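Local coordinates for blue copper protein (Hyphomicrobium denitrificans, PDB 3EF4) that binds a single copper ion as a periplasmic pseudoazurin and probably shuttles electrons between redox partners, at residues 2-7 / 33-38; 48-53 / 75-80. All coordinates share one frame; numbering follows the deposited sequence.

Contact 1 (2-7 / 33-38). With PO4 (phosphate ion), chain E; PO4 (phosphate ion), chain F.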
# COMPACT_ATOMS: atom_id res chain seq x y z
N GLU A 2 -12.64 4.28 -9.02
CA GLU A 2 -12.26 4.07 -7.63
C GLU A 2 -11.86 2.62 -7.36
O GLU A 2 -12.48 1.69 -7.90
CB GLU A 2 -13.47 4.39 -6.78
CG GLU A 2 -13.28 4.32 -5.27
CD GLU A 2 -14.57 4.66 -4.54
OE1 GLU A 2 -15.53 3.88 -4.51
OE2 GLU A 2 -14.64 5.78 -4.00
N HIS A 3 -10.87 2.45 -6.53
CA HIS A 3 -10.38 1.14 -6.13
C HIS A 3 -10.46 1.10 -4.62
O HIS A 3 -10.20 2.14 -3.99
CB HIS A 3 -8.98 0.87 -6.58
CG HIS A 3 -8.85 0.80 -8.05
ND1 HIS A 3 -8.69 -0.40 -8.69
CD2 HIS A 3 -8.91 1.75 -8.99
CE1 HIS A 3 -8.62 -0.16 -9.99
NE2 HIS A 3 -8.75 1.13 -10.20
N ILE A 4 -10.82 -0.04 -4.07
CA ILE A 4 -10.96 -0.21 -2.62
C ILE A 4 -9.91 -1.15 -2.08
O ILE A 4 -9.67 -2.22 -2.67
CB ILE A 4 -12.37 -0.79 -2.31
CG1 ILE A 4 -13.48 0.09 -2.86
CG2 ILE A 4 -12.50 -0.99 -0.79
CD1 ILE A 4 -13.55 1.48 -2.26
N VAL A 5 -9.29 -0.76 -0.97
CA VAL A 5 -8.40 -1.64 -0.24
C VAL A 5 -8.92 -1.76 1.16
O VAL A 5 -9.07 -0.78 1.87
CB VAL A 5 -6.98 -1.09 -0.26
CG1 VAL A 5 -6.08 -1.94 0.62
CG2 VAL A 5 -6.48 -1.02 -1.68
N GLU A 6 -9.25 -2.98 1.56
CA GLU A 6 -9.73 -3.22 2.90
C GLU A 6 -8.60 -3.42 3.92
O GLU A 6 -7.60 -4.08 3.61
CB GLU A 6 -10.60 -4.48 2.93
CG GLU A 6 -11.84 -4.39 2.08
CD GLU A 6 -12.79 -5.57 2.30
OE1 GLU A 6 -12.32 -6.58 2.89
OE2 GLU A 6 -13.95 -5.42 1.89
N MET A 7 -8.77 -2.84 5.11
CA MET A 7 -7.89 -3.09 6.24
C MET A 7 -8.44 -4.27 7.06
O MET A 7 -9.56 -4.10 7.62
CB MET A 7 -7.71 -1.74 6.98
CG MET A 7 -6.94 -0.78 6.09
SD MET A 7 -6.60 0.89 6.64
CE MET A 7 -8.25 1.58 6.68
N LYS A 33 -9.31 4.05 -2.07
CA LYS A 33 -9.85 4.25 -0.73
C LYS A 33 -9.51 3.08 0.15
O LYS A 33 -9.85 1.93 -0.19
CB LYS A 33 -11.40 4.33 -0.75
CG LYS A 33 -12.12 5.28 -1.56
CD LYS A 33 -13.57 5.36 -1.08
CE LYS A 33 -14.02 6.78 -1.47
NZ LYS A 33 -15.44 7.00 -1.03
N PHE A 34 -8.84 3.37 1.24
CA PHE A 34 -8.49 2.40 2.27
C PHE A 34 -9.58 2.46 3.34
O PHE A 34 -9.81 3.52 3.91
CB PHE A 34 -7.11 2.75 2.87
CG PHE A 34 -6.02 2.75 1.81
CD1 PHE A 34 -5.76 3.89 1.07
CD2 PHE A 34 -5.33 1.59 1.53
CE1 PHE A 34 -4.83 3.85 0.07
CE2 PHE A 34 -4.37 1.56 0.52
CZ PHE A 34 -4.14 2.71 -0.20
N VAL A 35 -10.28 1.33 3.50
CA VAL A 35 -11.47 1.31 4.32
C VAL A 35 -11.27 0.45 5.56
O VAL A 35 -10.65 -0.61 5.47
CB VAL A 35 -12.71 0.86 3.52
CG1 VAL A 35 -13.01 1.88 2.42
CG2 VAL A 35 -12.57 -0.55 2.95
N PRO A 36 -11.76 0.89 6.71
CA PRO A 36 -11.54 0.18 7.97
C PRO A 36 -12.52 -0.98 8.17
O PRO A 36 -13.38 -1.00 9.07
CB PRO A 36 -11.79 1.30 8.98
CG PRO A 36 -12.87 2.14 8.34
CD PRO A 36 -12.45 2.18 6.91
N THR A 37 -12.39 -1.98 7.29
CA THR A 37 -13.29 -3.15 7.37
C THR A 37 -13.27 -3.75 8.76
O THR A 37 -14.32 -4.04 9.37
CB THR A 37 -12.87 -4.13 6.27
OG1 THR A 37 -12.86 -3.43 5.01
CG2 THR A 37 -13.80 -5.34 6.20
N ASP A 38 -12.07 -3.93 9.27
CA ASP A 38 -11.83 -4.18 10.69
C ASP A 38 -11.28 -2.91 11.31
O ASP A 38 -10.54 -2.15 10.67
CB ASP A 38 -10.85 -5.36 10.86
CG ASP A 38 -11.46 -6.65 10.39
OD1 ASP A 38 -10.77 -7.49 9.80
OD2 ASP A 38 -12.69 -6.84 10.65
P PO4 E . -9.86 -3.07 -6.13
O1 PO4 E . -10.42 -4.50 -5.84
O2 PO4 E . -9.17 -3.02 -7.54
O3 PO4 E . -11.03 -2.02 -6.08
O4 PO4 E . -8.78 -2.68 -5.02
P PO4 F . -8.65 1.59 -13.77
O1 PO4 F . -9.90 1.31 -12.85
O2 PO4 F . -8.91 0.97 -15.21
O3 PO4 F . -8.43 3.14 -13.90
O4 PO4 F . -7.37 0.93 -13.13
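The carbonyl oxygen of Val35 receives two backbone N-H groups: one from Met7 across the contact, with N to O 2.9 Å, and a weak one from Thr37 that closes an inverse gamma turn around Pro36. The Met7 bond belongs to a parallel ladder between strands 2-7 and 33-35, the pairing of the first and third strands in the cupredoxin fold. Val5 is its central rung: its N donates to Lys33 O at 2.9 Å, and its O accepts from Val35 N. Past the strand end, Asp38 N still reaches Met7 O at 3.0 Å.

The inward face carries Val5 and Phe34, side by side and pointing the same way, with Val5 CB obliquely 3.6 Å from Phe34 CD2. Met7 bends at chi3 (-67°), which sets CE 3.4 Å from Val35 C and near Phe34 CB and Pro36; its flexible thioether also packs on the copper ligands His41 and Met87. On the outer face, Ile4 CG2 meets Val35 CG2 at 3.8 Å, and beyond the strand end Thr37 OG1 lies 3.2 Å from Glu6 CG; the Glu6 carboxylate itself pairs with Arg8. The Glu2-Lys33 salt bridge is less certain, because Glu2 OE2 is crowded in the model. Ile4 N and His3 ND1 donate to one phosphate, probably from the crystallisation liquor. Nearly straight N-H...O bonds thus hold strand 2-7 to the Pro36 turn, keeping Met7 beside the copper ligands.

Contact 2 (48-53 / 75-80). With CU (copper (II) ion), chain D; PO4 (phosphate ion), chain G; PO4 (phosphate ion), chain H.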
# COMPACT_ATOMS: atom_id res chain seq x y z
N GLU A 48 9.83 6.83 3.57
CA GLU A 48 11.20 6.60 3.13
C GLU A 48 11.28 6.10 1.71
O GLU A 48 12.36 6.12 1.13
CB GLU A 48 11.89 5.67 4.15
CG GLU A 48 11.91 6.24 5.56
CD GLU A 48 10.60 6.18 6.36
OE1 GLU A 48 9.54 5.53 6.04
OE2 GLU A 48 10.65 6.93 7.37
N VAL A 49 10.14 5.64 1.17
CA VAL A 49 10.12 5.15 -0.23
C VAL A 49 9.05 5.86 -1.08
O VAL A 49 8.98 5.61 -2.30
CB VAL A 49 10.00 3.60 -0.24
CG1 VAL A 49 8.60 3.17 0.13
CG2 VAL A 49 10.43 2.93 -1.52
N TRP A 50 8.25 6.73 -0.49
CA TRP A 50 7.19 7.44 -1.23
C TRP A 50 7.77 8.33 -2.30
O TRP A 50 8.82 8.92 -2.02
CB TRP A 50 6.40 8.25 -0.25
CG TRP A 50 5.12 8.82 -0.69
CD1 TRP A 50 4.86 10.11 -1.06
CD2 TRP A 50 3.87 8.13 -0.82
NE1 TRP A 50 3.56 10.25 -1.40
CE2 TRP A 50 2.91 9.06 -1.26
CE3 TRP A 50 3.46 6.79 -0.59
CZ2 TRP A 50 1.59 8.74 -1.48
CZ3 TRP A 50 2.15 6.49 -0.81
CH2 TRP A 50 1.23 7.44 -1.24
N PRO A 51 7.15 8.42 -3.47
CA PRO A 51 7.72 9.20 -4.56
C PRO A 51 7.94 10.65 -4.17
O PRO A 51 7.14 11.34 -3.48
CB PRO A 51 6.71 9.02 -5.69
CG PRO A 51 6.09 7.70 -5.44
CD PRO A 51 5.95 7.73 -3.95
N GLU A 52 9.06 11.10 -4.74
CA GLU A 52 9.55 12.42 -4.48
C GLU A 52 8.50 13.42 -4.85
O GLU A 52 7.94 13.35 -5.98
CB GLU A 52 10.86 12.65 -5.29
CG GLU A 52 11.73 13.66 -4.49
CD GLU A 52 11.35 15.08 -4.92
OE1 GLU A 52 11.64 16.04 -4.23
OE2 GLU A 52 10.69 15.12 -6.01
N GLY A 53 8.28 14.30 -3.86
CA GLY A 53 7.48 15.45 -4.20
C GLY A 53 5.98 15.21 -4.21
O GLY A 53 5.21 16.17 -4.34
N TYR A 75 3.73 3.25 -5.17
CA TYR A 75 3.42 3.89 -3.89
C TYR A 75 3.22 2.82 -2.82
O TYR A 75 2.31 2.00 -2.91
CB TYR A 75 2.14 4.70 -4.05
CG TYR A 75 2.28 5.85 -5.00
CD1 TYR A 75 2.12 5.69 -6.36
CD2 TYR A 75 2.60 7.13 -4.53
CE1 TYR A 75 2.25 6.76 -7.24
CE2 TYR A 75 2.73 8.18 -5.38
CZ TYR A 75 2.57 8.00 -6.74
OH TYR A 75 2.67 9.10 -7.58
N VAL A 76 4.07 2.87 -1.82
CA VAL A 76 4.00 1.94 -0.70
C VAL A 76 3.32 2.60 0.48
O VAL A 76 3.75 3.70 0.90
CB VAL A 76 5.42 1.45 -0.28
CG1 VAL A 76 5.29 0.42 0.83
CG2 VAL A 76 6.16 0.88 -1.45
N LEU A 77 2.30 1.94 1.02
CA LEU A 77 1.66 2.37 2.25
C LEU A 77 1.78 1.27 3.28
O LEU A 77 1.87 0.10 2.97
CB LEU A 77 0.22 2.80 2.05
CG LEU A 77 -0.03 3.95 1.10
CD1 LEU A 77 -0.20 3.49 -0.33
CD2 LEU A 77 -1.24 4.78 1.53
N LYS A 78 1.74 1.69 4.55
CA LYS A 78 1.73 0.80 5.66
C LYS A 78 0.57 1.11 6.60
O LYS A 78 0.01 2.17 6.58
CB LYS A 78 3.06 0.92 6.48
CG LYS A 78 3.27 2.30 7.07
CD LYS A 78 4.56 2.37 7.90
CE LYS A 78 4.82 3.81 8.32
NZ LYS A 78 6.06 3.94 9.12
N CYS A 79 0.30 0.12 7.45
CA CYS A 79 -0.50 0.30 8.65
C CYS A 79 0.49 0.50 9.80
O CYS A 79 1.35 -0.36 10.01
CB CYS A 79 -1.39 -0.88 8.90
SG CYS A 79 -2.14 -0.88 10.53
N ALA A 80 0.40 1.64 10.49
CA ALA A 80 1.42 1.96 11.47
C ALA A 80 1.57 0.88 12.55
O ALA A 80 2.71 0.43 12.77
CB ALA A 80 1.14 3.30 12.13
CU CU D . -3.20 -2.80 10.71
P PO4 G . 10.99 8.26 -6.53
O1 PO4 G . 11.64 8.68 -7.90
O2 PO4 G . 11.85 7.07 -5.89
O3 PO4 G . 11.00 9.47 -5.54
O4 PO4 G . 9.54 7.73 -6.77
P PO4 H . 4.74 6.71 11.82
O1 PO4 H . 4.29 5.49 12.70
O2 PO4 H . 5.56 6.19 10.57
O3 PO4 H . 3.46 7.49 11.29
O4 PO4 H . 5.65 7.68 12.65
O HOH W 1 8.19 3.37 7.56
O HOH W 2 6.48 4.36 -2.82
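Pro51 and Trp50 fit around the ring of Tyr75, fastening a loop of the cupredoxin fold to strand 75-78, which leads into the copper site. The proline is the bump on one side: its CG sits over the phenol face in a CH-pi contact, 3.8 Å from the ring centroid and 3.4 Å from Tyr75 CE2. The compact, rigid pyrrolidine suits this place because it can set a CH group against a ring without a long chain to order.

The same tyrosine turns an edge to the indole. Tyr75 CD2 stands over the rim of the six-membered ring of Trp50, 3.6 Å from CH2, in an edge-to-face pair whose planes meet at 70°. Pro51 CD covers the same indole face, so the proline ring and the broad indole form a notch that the CD2 edge of Tyr75 fills. Chi1 (-167°) sets Trp50 CG anti to the backbone N, and from there the six-membered ring reaches the strand. Its edge meets Val76 O, 3.4 Å from CE3, and Leu77 CD1, 3.8 Å from CZ3. Phe67 offers a further edge-to-face partner, and Trp50 NE1 has weak bonds to the backbone oxygens of Val54 and Ala55, while Tyr75 OH is held by Lys71 O.

On the other side of the strand, Val49 crosses Val76 at about a right angle, CG1 to CB 3.6 Å; these short branched side chains suit the close approach of loop and strand, where Ile102 of helix 99-104 touches both. No direct hydrogen bond joins the two segments; a water bridges Val49 O and Val76 N instead. Farther along, Lys78 is linked to Glu48 through a second water. Just beyond it, with His41, His82 and Met87 as fellow ligands, Cys79 SG binds copper at 2.2 Å.

How the contacts relate
The two contacts lie on opposite sides of the chain's centre, about 17 Å apart between centres, in one cupredoxin sandwich. Strands 2-8, 31-35 and 73-78 belong to the same mixed sheet: contact 1 pairs the first two, and contact 2 sets the 48-53 loop on the third. Contact 1 is partly buried, so main-chain hydrogen bonds dominate and only one side carries purely apolar groups. Contact 2 is buried; shape and aromatic packing do the holding, with water completing the polar links. Their side chains meet where Phe34 CZ packs 4.0 Å from Leu77 CD2. Both also lead to the metal: contact 2 holds a ligand, while contact 1 packs beside two others.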